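Local coordinates for acyl-coenzyme A oxidase acox-1.2 (Caenorhabditis elegans, PDB 5K3J), which catalyses the FAD-dependent desaturation of ascaroside-CoA side chains, the first step of peroxisomal beta-oxidation in pheromone biosynthesis, releasing hydrogen peroxide, at residues A[307-312]-A[606-611]; A[341-346]-A[599-604]; A[16-21]-A[311-316]. One frame throughout, in Å; residues are numbered along the deposited sequence.

Contact 1: A[307-312]-A[606-611]; sequences ALTIAA and DSFQIS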
loop_
_atom_site.group_PDB
_atom_site.type_symbol
_atom_site.label_atom_id
_atom_site.label_comp_id
_atom_site.label_asym_id
_atom_site.label_seq_id
_atom_site.Cartn_x
_atom_site.Cartn_y
_atom_site.Cartn_z
ATOM N N ALA A 307 9.880 4.683 8.715
ATOM C CA ALA A 307 9.309 3.343 8.748
ATOM C C ALA A 307 10.333 2.328 9.243
ATOM O O ALA A 307 10.031 1.482 10.088
ATOM C CB ALA A 307 8.798 2.954 7.374
ATOM N N LEU A 308 11.547 2.433 8.714
ATOM C CA LEU A 308 12.632 1.514 9.042
ATOM C C LEU A 308 13.122 1.695 10.473
ATOM O O LEU A 308 13.638 0.759 11.077
ATOM C CB LEU A 308 13.790 1.703 8.067
ATOM C CG LEU A 308 13.406 1.386 6.626
ATOM C CD1 LEU A 308 14.393 2.004 5.656
ATOM C CD2 LEU A 308 13.320 -0.115 6.433
ATOM N N THR A 309 12.956 2.900 11.010
ATOM C CA THR A 309 13.330 3.183 12.389
ATOM C C THR A 309 12.463 2.354 13.329
ATOM O O THR A 309 12.887 1.969 14.419
ATOM C CB THR A 309 13.185 4.677 12.716
ATOM O OG1 THR A 309 13.944 5.446 11.775
ATOM C CG2 THR A 309 13.691 4.973 14.117
ATOM N N ILE A 310 11.244 2.066 12.882
ATOM C CA ILE A 310 10.291 1.279 13.653
ATOM C C ILE A 310 10.476 -0.218 13.434
ATOM O O ILE A 310 10.425 -1.006 14.379
ATOM C CB ILE A 310 8.850 1.668 13.289
ATOM C CG1 ILE A 310 8.644 3.172 13.501
ATOM C CG2 ILE A 310 7.840 0.838 14.086
ATOM C CD1 ILE A 310 7.487 3.744 12.724
ATOM N N ALA A 311 10.682 -0.601 12.179
ATOM C CA ALA A 311 10.879 -1.998 11.828
ATOM C C ALA A 311 12.140 -2.553 12.478
ATOM O O ALA A 311 12.083 -3.552 13.192
ATOM C CB ALA A 311 10.944 -2.159 10.314
ATOM N N ALA A 312 13.268 -1.889 12.241
ATOM C CA ALA A 312 14.565 -2.352 12.730
ATOM C C ALA A 312 14.587 -2.507 14.246
ATOM O O ALA A 312 14.953 -3.564 14.760
ATOM C CB ALA A 312 15.666 -1.404 12.287
ATOM N N ASP A 606 19.006 4.890 14.303
ATOM C CA ASP A 606 19.080 5.789 15.454
ATOM C C ASP A 606 19.731 7.100 15.044
ATOM O O ASP A 606 19.518 8.142 15.665
ATOM C CB ASP A 606 19.869 5.152 16.602
ATOM C CG ASP A 606 19.053 4.143 17.382
ATOM O OD1 ASP A 606 17.818 4.313 17.463
ATOM O OD2 ASP A 606 19.645 3.177 17.912
ATOM N N SER A 607 20.522 7.031 13.979
ATOM C CA SER A 607 21.244 8.180 13.460
ATOM C C SER A 607 20.321 9.247 12.887
ATOM O O SER A 607 20.656 10.431 12.902
ATOM C CB SER A 607 22.230 7.725 12.391
ATOM O OG SER A 607 23.141 6.779 12.917
ATOM N N PHE A 608 19.160 8.835 12.382
ATOM C CA PHE A 608 18.203 9.786 11.821
ATOM C C PHE A 608 17.670 10.711 12.918
ATOM O O PHE A 608 17.034 11.727 12.630
ATOM C CB PHE A 608 17.052 9.055 11.120
ATOM C CG PHE A 608 17.468 8.315 9.872
ATOM C CD1 PHE A 608 17.637 8.985 8.674
ATOM C CD2 PHE A 608 17.681 6.948 9.897
ATOM C CE1 PHE A 608 18.017 8.314 7.530
ATOM C CE2 PHE A 608 18.061 6.269 8.752
ATOM C CZ PHE A 608 18.230 6.958 7.567
ATOM N N GLN A 609 17.953 10.336 14.168
ATOM C CA GLN A 609 17.612 11.105 15.365
ATOM C C GLN A 609 16.183 11.633 15.327
ATOM O O GLN A 609 15.926 12.801 15.610
ATOM C CB GLN A 609 18.623 12.239 15.568
ATOM C CG GLN A 609 19.828 11.776 16.380
ATOM C CD GLN A 609 21.029 12.692 16.271
ATOM O OE1 GLN A 609 20.987 13.720 15.598
ATOM N NE2 GLN A 609 22.115 12.315 16.939
ATOM N N ILE A 610 15.262 10.743 14.973
ATOM C CA ILE A 610 13.836 11.027 15.023
ATOM C C ILE A 610 13.311 10.801 16.435
ATOM O O ILE A 610 13.336 9.677 16.937
ATOM C CB ILE A 610 13.055 10.140 14.040
ATOM C CG1 ILE A 610 13.652 10.249 12.632
ATOM C CG2 ILE A 610 11.581 10.507 14.043
ATOM C CD1 ILE A 610 13.080 9.252 11.634
ATOM N N SER A 611 12.843 11.868 17.074
ATOM C CA SER A 611 12.318 11.777 18.430
ATOM C C SER A 611 11.054 10.919 18.465
ATOM O O SER A 611 10.423 10.694 17.430
ATOM C CB SER A 611 12.028 13.172 18.981
ATOM O OG SER A 611 10.956 13.782 18.281
#
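Thr309, on the long helix 287-315, meets Phe608 and Ile610 of the loop between helices 601-606 and 612-615. The contact joins the C-alpha1 helical region to the C-terminal helical region of the acyl-CoA oxidase fold. It is small, burying about 115 Å² in all, and is carried by side chains. Thr309 gives one atom, OG1. The terminal methyl CD1 of Ile610 comes to 3.9 Å from Thr309 OG1, and the two side chains cross obliquely. The ring of Phe608 stands a little farther off, with CD2 4.4 Å from Thr309 OG1. The hydroxyl meets that ring at a slant. Thr309 OG1 has its polar partner within its own helix, the carbonyl oxygen of Ala305. Its first torsion (chi1 -55°) sets OG1 beside the backbone N, turned back toward that carbonyl one helical turn earlier. The two apolar side chains therefore lie against a hydroxyl already satisfied by its helix. The chain path around them is a turn. It is of type I, runs from Asp606 to Gln609, and is closed by Gln609 N on Asp606 O at 3.1 Å. Gln609 has a positive phi (45°) and leaves the helical path, while Ile610 is extended and sends its side chain back to the helix. Ser611 follows as N-cap of helix 612-615. Leu615 of that short helix packs on both Thr309 and Ile610, while Phe608 also meets Tyr350 of helix 343-363 and Ile32 of helix 25-32. On another side of helix 287-315, Ala307 and Ala311 pack against helix 379-405.

Contact 2: A[341-346]-A[599-604]; sequences RLFPSL and PNAVSL. With ATP (adenosine-5'-triphosphate), chain H.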
loop_
_atom_site.group_PDB
_atom_site.type_symbol
_atom_site.label_atom_id
_atom_site.label_comp_id
_atom_site.label_asym_id
_atom_site.label_seq_id
_atom_site.Cartn_x
_atom_site.Cartn_y
_atom_site.Cartn_z
ATOM N N ARG A 341 14.365 -7.969 3.662
ATOM C CA ARG A 341 13.165 -7.178 3.420
ATOM C C ARG A 341 13.262 -5.819 4.107
ATOM O O ARG A 341 12.340 -5.007 4.031
ATOM C CB ARG A 341 11.918 -7.933 3.895
ATOM C CG ARG A 341 11.618 -7.819 5.384
ATOM C CD ARG A 341 10.551 -8.821 5.801
ATOM N NE ARG A 341 9.506 -8.943 4.791
ATOM C CZ ARG A 341 8.396 -9.657 4.935
ATOM N NH1 ARG A 341 8.168 -10.323 6.060
ATOM N NH2 ARG A 341 7.511 -9.701 3.947
ATOM N N LEU A 342 14.392 -5.571 4.762
ATOM C CA LEU A 342 14.585 -4.345 5.532
ATOM C C LEU A 342 15.768 -3.509 5.055
ATOM O O LEU A 342 15.607 -2.338 4.723
ATOM C CB LEU A 342 14.768 -4.682 7.014
ATOM C CG LEU A 342 13.628 -4.315 7.966
ATOM C CD1 LEU A 342 12.291 -4.625 7.330
ATOM C CD2 LEU A 342 13.774 -5.046 9.297
ATOM N N PHE A 343 16.950 -4.116 5.027
ATOM C CA PHE A 343 18.198 -3.390 4.772
ATOM C C PHE A 343 18.336 -2.736 3.382
ATOM O O PHE A 343 18.916 -1.655 3.283
ATOM C CB PHE A 343 19.397 -4.318 5.004
ATOM C CG PHE A 343 19.559 -4.762 6.428
ATOM C CD1 PHE A 343 18.874 -4.128 7.451
ATOM C CD2 PHE A 343 20.407 -5.809 6.743
ATOM C CE1 PHE A 343 19.026 -4.539 8.758
ATOM C CE2 PHE A 343 20.565 -6.220 8.048
ATOM C CZ PHE A 343 19.873 -5.585 9.056
ATOM N N PRO A 344 17.842 -3.387 2.309
ATOM C CA PRO A 344 17.911 -2.686 1.018
ATOM C C PRO A 344 17.128 -1.376 1.011
ATOM O O PRO A 344 17.570 -0.398 0.403
ATOM C CB PRO A 344 17.291 -3.685 0.042
ATOM C CG PRO A 344 17.562 -5.013 0.654
ATOM C CD PRO A 344 17.457 -4.801 2.137
ATOM N N SER A 345 15.978 -1.360 1.678
ATOM C CA SER A 345 15.208 -0.130 1.818
ATOM C C SER A 345 16.020 0.889 2.601
ATOM O O SER A 345 15.999 2.084 2.303
ATOM C CB SER A 345 13.874 -0.398 2.514
ATOM O OG SER A 345 13.124 -1.383 1.821
ATOM N N LEU A 346 16.738 0.398 3.606
ATOM C CA LEU A 346 17.624 1.232 4.407
ATOM C C LEU A 346 18.744 1.803 3.547
ATOM O O LEU A 346 19.203 2.921 3.768
ATOM C CB LEU A 346 18.205 0.435 5.577
ATOM C CG LEU A 346 19.098 1.222 6.534
ATOM C CD1 LEU A 346 18.326 2.387 7.130
ATOM C CD2 LEU A 346 19.656 0.319 7.625
ATOM N N PRO A 599 24.815 -5.845 12.460
ATOM C CA PRO A 599 25.078 -5.327 13.810
ATOM C C PRO A 599 24.921 -3.808 13.926
ATOM O O PRO A 599 24.696 -3.307 15.027
ATOM C CB PRO A 599 26.527 -5.747 14.068
ATOM C CG PRO A 599 27.130 -5.869 12.718
ATOM C CD PRO A 599 26.039 -6.376 11.830
ATOM N N ASN A 600 25.029 -3.093 12.809
ATOM C CA ASN A 600 24.859 -1.641 12.802
ATOM C C ASN A 600 23.416 -1.207 12.559
ATOM O O ASN A 600 23.117 -0.013 12.550
ATOM C CB ASN A 600 25.754 -1.008 11.738
ATOM C CG ASN A 600 27.160 -0.748 12.234
ATOM O OD1 ASN A 600 27.365 -0.356 13.382
ATOM N ND2 ASN A 600 28.142 -0.959 11.363
ATOM N N ALA A 601 22.532 -2.184 12.366
ATOM C CA ALA A 601 21.139 -1.943 11.977
ATOM C C ALA A 601 20.432 -0.894 12.837
ATOM O O ALA A 601 19.852 0.062 12.317
ATOM C CB ALA A 601 20.354 -3.252 12.014
ATOM N N VAL A 602 20.484 -1.077 14.151
ATOM C CA VAL A 602 19.801 -0.181 15.073
ATOM C C VAL A 602 20.511 1.172 15.128
ATOM O O VAL A 602 19.880 2.206 15.351
ATOM C CB VAL A 602 19.713 -0.803 16.479
ATOM C CG1 VAL A 602 19.037 0.146 17.453
ATOM C CG2 VAL A 602 18.955 -2.119 16.413
ATOM N N SER A 603 21.820 1.161 14.895
ATOM C CA SER A 603 22.617 2.385 14.900
ATOM C C SER A 603 22.387 3.223 13.646
ATOM O O SER A 603 22.370 4.452 13.708
ATOM C CB SER A 603 24.105 2.053 15.034
ATOM O OG SER A 603 24.376 1.405 16.264
ATOM N N LEU A 604 22.211 2.559 12.508
ATOM C CA LEU A 604 22.034 3.266 11.244
ATOM C C LEU A 604 20.712 4.031 11.208
ATOM O O LEU A 604 20.579 5.016 10.482
ATOM C CB LEU A 604 22.114 2.293 10.061
ATOM C CG LEU A 604 23.510 1.823 9.637
ATOM C CD1 LEU A 604 23.425 0.795 8.515
ATOM C CD2 LEU A 604 24.377 3.002 9.218
HETATM P PG ATP H . 11.698 -12.359 -7.432
HETATM O O1G ATP H . 12.278 -12.142 -8.808
HETATM O O2G ATP H . 12.518 -13.278 -6.557
HETATM O O3G ATP H . 10.211 -12.623 -7.398
HETATM P PB ATP H . 13.309 -10.225 -6.623
HETATM O O1B ATP H . 13.134 -8.773 -7.001
HETATM O O2B ATP H . 14.305 -11.076 -7.373
HETATM O O3B ATP H . 11.870 -10.940 -6.696
HETATM P PA ATP H . 12.708 -10.693 -3.866
HETATM O O1A ATP H . 11.770 -11.798 -4.280
HETATM O O2A ATP H . 13.532 -10.883 -2.616
HETATM O O3A ATP H . 13.702 -10.252 -5.058
HETATM O "O5'" ATP H . 11.831 -9.358 -3.667
HETATM C "C5'" ATP H . 12.365 -8.268 -2.921
HETATM C "C4'" ATP H . 11.324 -7.795 -1.921
HETATM O "O4'" ATP H . 10.041 -8.331 -2.253
HETATM C "C3'" ATP H . 11.674 -8.291 -0.529
HETATM O "O3'" ATP H . 11.673 -7.192 0.386
HETATM C "C2'" ATP H . 10.559 -9.237 -0.146
HETATM O "O2'" ATP H . 10.190 -9.042 1.219
HETATM C "C1'" ATP H . 9.422 -8.843 -1.071
HETATM N N9 ATP H . 8.499 -9.977 -1.357
HETATM C C8 ATP H . 8.584 -10.862 -2.371
HETATM N N7 ATP H . 7.561 -11.755 -2.324
HETATM C C5 ATP H . 6.796 -11.443 -1.262
HETATM C C6 ATP H . 5.561 -11.980 -0.640
HETATM N N6 ATP H . 4.921 -13.058 -1.154
HETATM N N1 ATP H . 5.090 -11.356 0.461
HETATM C C2 ATP H . 5.714 -10.284 0.983
HETATM N N3 ATP H . 6.836 -9.745 0.472
HETATM C C4 ATP H . 7.417 -10.269 -0.632
#
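Phe343 and Leu346 form the first shell against Ala601 and Leu604. The methyl CB of Ala601 lies 3.7 Å from CE1 of the Phe343 ring and about as close to its CZ, approaching the ring obliquely. One turn on, Leu346 CD2 sits 3.9 Å from Leu604 CD1 and also touches Leu604 CB. Leu346 has CG anti to the backbone N (chi1 -177°), which carries its CD2 out to the other leucine. All four residues are buried, and the contact is wholly apolar. The next shell is also helical: Leu561 of helix 549-569 and Leu594 of helix 581-597 cover Phe343, Leu558 covers Leu604, and Tyr350 OH bonds Leu604 O. This is helix packing between the C-alpha1 domain and the C-terminal region of an acyl-CoA oxidase, where helix 343-363 begins right after a nucleotide site shared by the two subunits. Leu342 is the N-cap residue of that helix. Arg341, just before it, faces the nucleotides instead of helix 601-606. Its CB is 3.4 Å from ATP O2', and NH2 is 3.5 Å from ATP C2, which lies at the guanidinium edge near its plane. A bend at chi3 (-39°) turns the guanidinium so that NH2 comes beside the adenine. Gln402 OE1 accepts from Arg341 NE and also binds ATP, so one amide oxygen serves both groups, while Arg341 NH1 donates to FAD O3B. With a leucine in place of Arg341, FAD O3B and Gln402 OE1 would probably each lose a hydrogen-bond donor, and Gln402 would be freer to turn beside the ATP. Arg525, Arg528 and Tyr573 of the second subunit bond the same ATP.

Contact 3: A[16-21]-A[311-316]; sequences EERRMA and AARYSA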
loop_
_atom_site.group_PDB
_atom_site.type_symbol
_atom_site.label_atom_id
_atom_site.label_comp_id
_atom_site.label_asym_id
_atom_site.label_seq_id
_atom_site.Cartn_x
_atom_site.Cartn_y
_atom_site.Cartn_z
ATOM N N GLU A 16 22.064 -3.764 23.792
ATOM C CA GLU A 16 23.133 -4.628 23.309
ATOM C C GLU A 16 23.284 -4.504 21.796
ATOM O O GLU A 16 24.321 -4.860 21.240
ATOM C CB GLU A 16 22.877 -6.086 23.707
ATOM C CG GLU A 16 21.814 -6.799 22.889
ATOM C CD GLU A 16 21.696 -8.270 23.247
ATOM O OE1 GLU A 16 22.339 -8.699 24.230
ATOM O OE2 GLU A 16 20.962 -9.001 22.545
ATOM N N GLU A 17 22.246 -3.990 21.142
ATOM C CA GLU A 17 22.288 -3.713 19.710
ATOM C C GLU A 17 23.059 -2.426 19.429
ATOM O O GLU A 17 23.716 -2.296 18.396
ATOM C CB GLU A 17 20.872 -3.611 19.140
ATOM C CG GLU A 17 20.126 -4.934 19.071
ATOM C CD GLU A 17 20.634 -5.842 17.967
ATOM O OE1 GLU A 17 21.298 -5.341 17.033
ATOM O OE2 GLU A 17 20.366 -7.060 18.033
ATOM N N ARG A 18 22.977 -1.480 20.359
ATOM C CA ARG A 18 23.613 -0.178 20.197
ATOM C C ARG A 18 25.061 -0.198 20.668
ATOM O O ARG A 18 25.862 0.654 20.281
ATOM C CB ARG A 18 22.821 0.891 20.950
ATOM C CG ARG A 18 21.463 1.175 20.338
ATOM C CD ARG A 18 20.573 1.984 21.269
ATOM N NE ARG A 18 19.297 2.297 20.632
ATOM C CZ ARG A 18 18.254 2.834 21.258
ATOM N NH1 ARG A 18 18.322 3.120 22.554
ATOM N NH2 ARG A 18 17.136 3.083 20.587
ATOM N N ARG A 19 25.394 -1.178 21.500
ATOM C CA ARG A 19 26.767 -1.371 21.944
ATOM C C ARG A 19 27.615 -1.877 20.777
ATOM O O ARG A 19 28.845 -1.847 20.825
ATOM C CB ARG A 19 26.825 -2.353 23.117
ATOM C CG ARG A 19 27.779 -1.958 24.235
ATOM C CD ARG A 19 27.088 -1.107 25.290
ATOM N NE ARG A 19 27.442 0.306 25.192
ATOM C CZ ARG A 19 27.261 1.183 26.173
ATOM N NH1 ARG A 19 27.607 2.453 26.009
ATOM N NH2 ARG A 19 26.736 0.786 27.327
ATOM N N MET A 20 26.939 -2.331 19.722
ATOM C CA MET A 20 27.596 -2.870 18.536
ATOM C C MET A 20 27.893 -1.787 17.500
ATOM O O MET A 20 28.281 -2.097 16.373
ATOM C CB MET A 20 26.734 -3.957 17.888
ATOM C CG MET A 20 26.261 -5.044 18.840
ATOM S SD MET A 20 25.223 -6.297 18.053
ATOM C CE MET A 20 26.453 -7.362 17.306
ATOM N N ALA A 21 27.710 -0.523 17.873
ATOM C CA ALA A 21 27.898 0.586 16.937
ATOM C C ALA A 21 29.365 0.748 16.532
ATOM O O ALA A 21 30.239 0.872 17.388
ATOM C CB ALA A 21 27.376 1.880 17.546
ATOM N N ALA A 311 10.682 -0.601 12.179
ATOM C CA ALA A 311 10.879 -1.998 11.828
ATOM C C ALA A 311 12.140 -2.553 12.478
ATOM O O ALA A 311 12.083 -3.552 13.192
ATOM C CB ALA A 311 10.944 -2.159 10.314
ATOM N N ALA A 312 13.268 -1.889 12.241
ATOM C CA ALA A 312 14.565 -2.352 12.730
ATOM C C ALA A 312 14.587 -2.507 14.246
ATOM O O ALA A 312 14.953 -3.564 14.760
ATOM C CB ALA A 312 15.666 -1.404 12.287
ATOM N N ARG A 313 14.191 -1.454 14.952
ATOM C CA ARG A 313 14.143 -1.482 16.408
ATOM C C ARG A 313 13.254 -2.610 16.917
ATOM O O ARG A 313 13.645 -3.369 17.802
ATOM C CB ARG A 313 13.651 -0.140 16.952
ATOM C CG ARG A 313 14.683 0.974 16.880
ATOM C CD ARG A 313 14.098 2.288 17.362
ATOM N NE ARG A 313 15.104 3.338 17.483
ATOM C CZ ARG A 313 14.824 4.612 17.735
ATOM N NH1 ARG A 313 13.566 5.000 17.883
ATOM N NH2 ARG A 313 15.800 5.503 17.832
ATOM N N TYR A 314 12.062 -2.724 16.342
ATOM C CA TYR A 314 11.140 -3.780 16.730
ATOM C C TYR A 314 11.660 -5.153 16.319
ATOM O O TYR A 314 11.368 -6.154 16.972
ATOM C CB TYR A 314 9.753 -3.550 16.123
ATOM C CG TYR A 314 8.790 -4.672 16.429
ATOM C CD1 TYR A 314 8.189 -4.768 17.673
ATOM C CD2 TYR A 314 8.495 -5.644 15.480
ATOM C CE1 TYR A 314 7.315 -5.794 17.966
ATOM C CE2 TYR A 314 7.619 -6.676 15.767
ATOM C CZ TYR A 314 7.033 -6.744 17.010
ATOM O OH TYR A 314 6.162 -7.767 17.301
ATOM N N SER A 315 12.425 -5.199 15.232
ATOM C CA SER A 315 12.986 -6.461 14.763
ATOM C C SER A 315 14.080 -6.956 15.700
ATOM O O SER A 315 14.434 -8.133 15.686
ATOM C CB SER A 315 13.538 -6.317 13.342
ATOM O OG SER A 315 12.528 -5.901 12.438
ATOM N N ALA A 316 14.614 -6.049 16.510
ATOM C CA ALA A 316 15.662 -6.401 17.465
ATOM C C ALA A 316 15.086 -6.644 18.856
ATOM O O ALA A 316 15.822 -6.927 19.799
ATOM C CB ALA A 316 16.729 -5.313 17.513
#
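Glu17 and Arg18 make a mixed apolar and charged contact with Ala316 and Arg313, in which the N-terminal helix 12-18 lies against the end of helix 287-315. It ties the start of the chain to the C-alpha1 helical domain of the acyl-CoA oxidase fold. The apolar half is simple. Glu17 turns its aliphatic part over the methyl of Ala316, with CG 3.8 Å from Ala316 CB. A bend at chi2 (-73°) folds the carboxylate back, leaving Glu17 CD 4.0 Å from that same Ala316 CB. Glu17 OE2 forms salt bridges to Arg598 and Lys331, and Val602 of helix 601-606 packs on Glu17, Arg18 and Ala316.

The charged half brings two extended arginines together around a shared anion, Asp606. Arg18 NE bridges to Asp606 OD2 and Arg313 NH2 to OD1, so the carboxylate probably offsets part of the positive charge; Arg18 NH1 has a second acid, Asp10, and the carbonyls of Arg622 and Gly620 accept from Arg18 NH2 and Arg313 NH1. The guanidinium planes stand 69° apart. Arg313 NE lies at the edge of the Arg18 group, in its plane, 3.7 Å from Arg18 NH2.

The three contacts cluster on one side of the chain, their centres 9 to 10 Å apart. Contacts 1 and 3 share helix 287-315 at Ala311 and Ala312. Asp606, the first residue of segment 606-611 in contact 1, is the acid between the two arginines of contact 3. Contact 2 packs against contact 1 through Leu308, whose CD1 is 3.5 Å from Leu346 N. It meets contact 3 where Leu342 CD2 lies 3.5 Å from Ser315 OG. Only contact 2 includes a nucleotide-binding residue, Arg341. The side chain of Ala316 in contact 3 is about 11 Å from a bound FAD, and that of Ile610 in contact 1 about 11 Å from that of Glu299, which matters for substrate specificity.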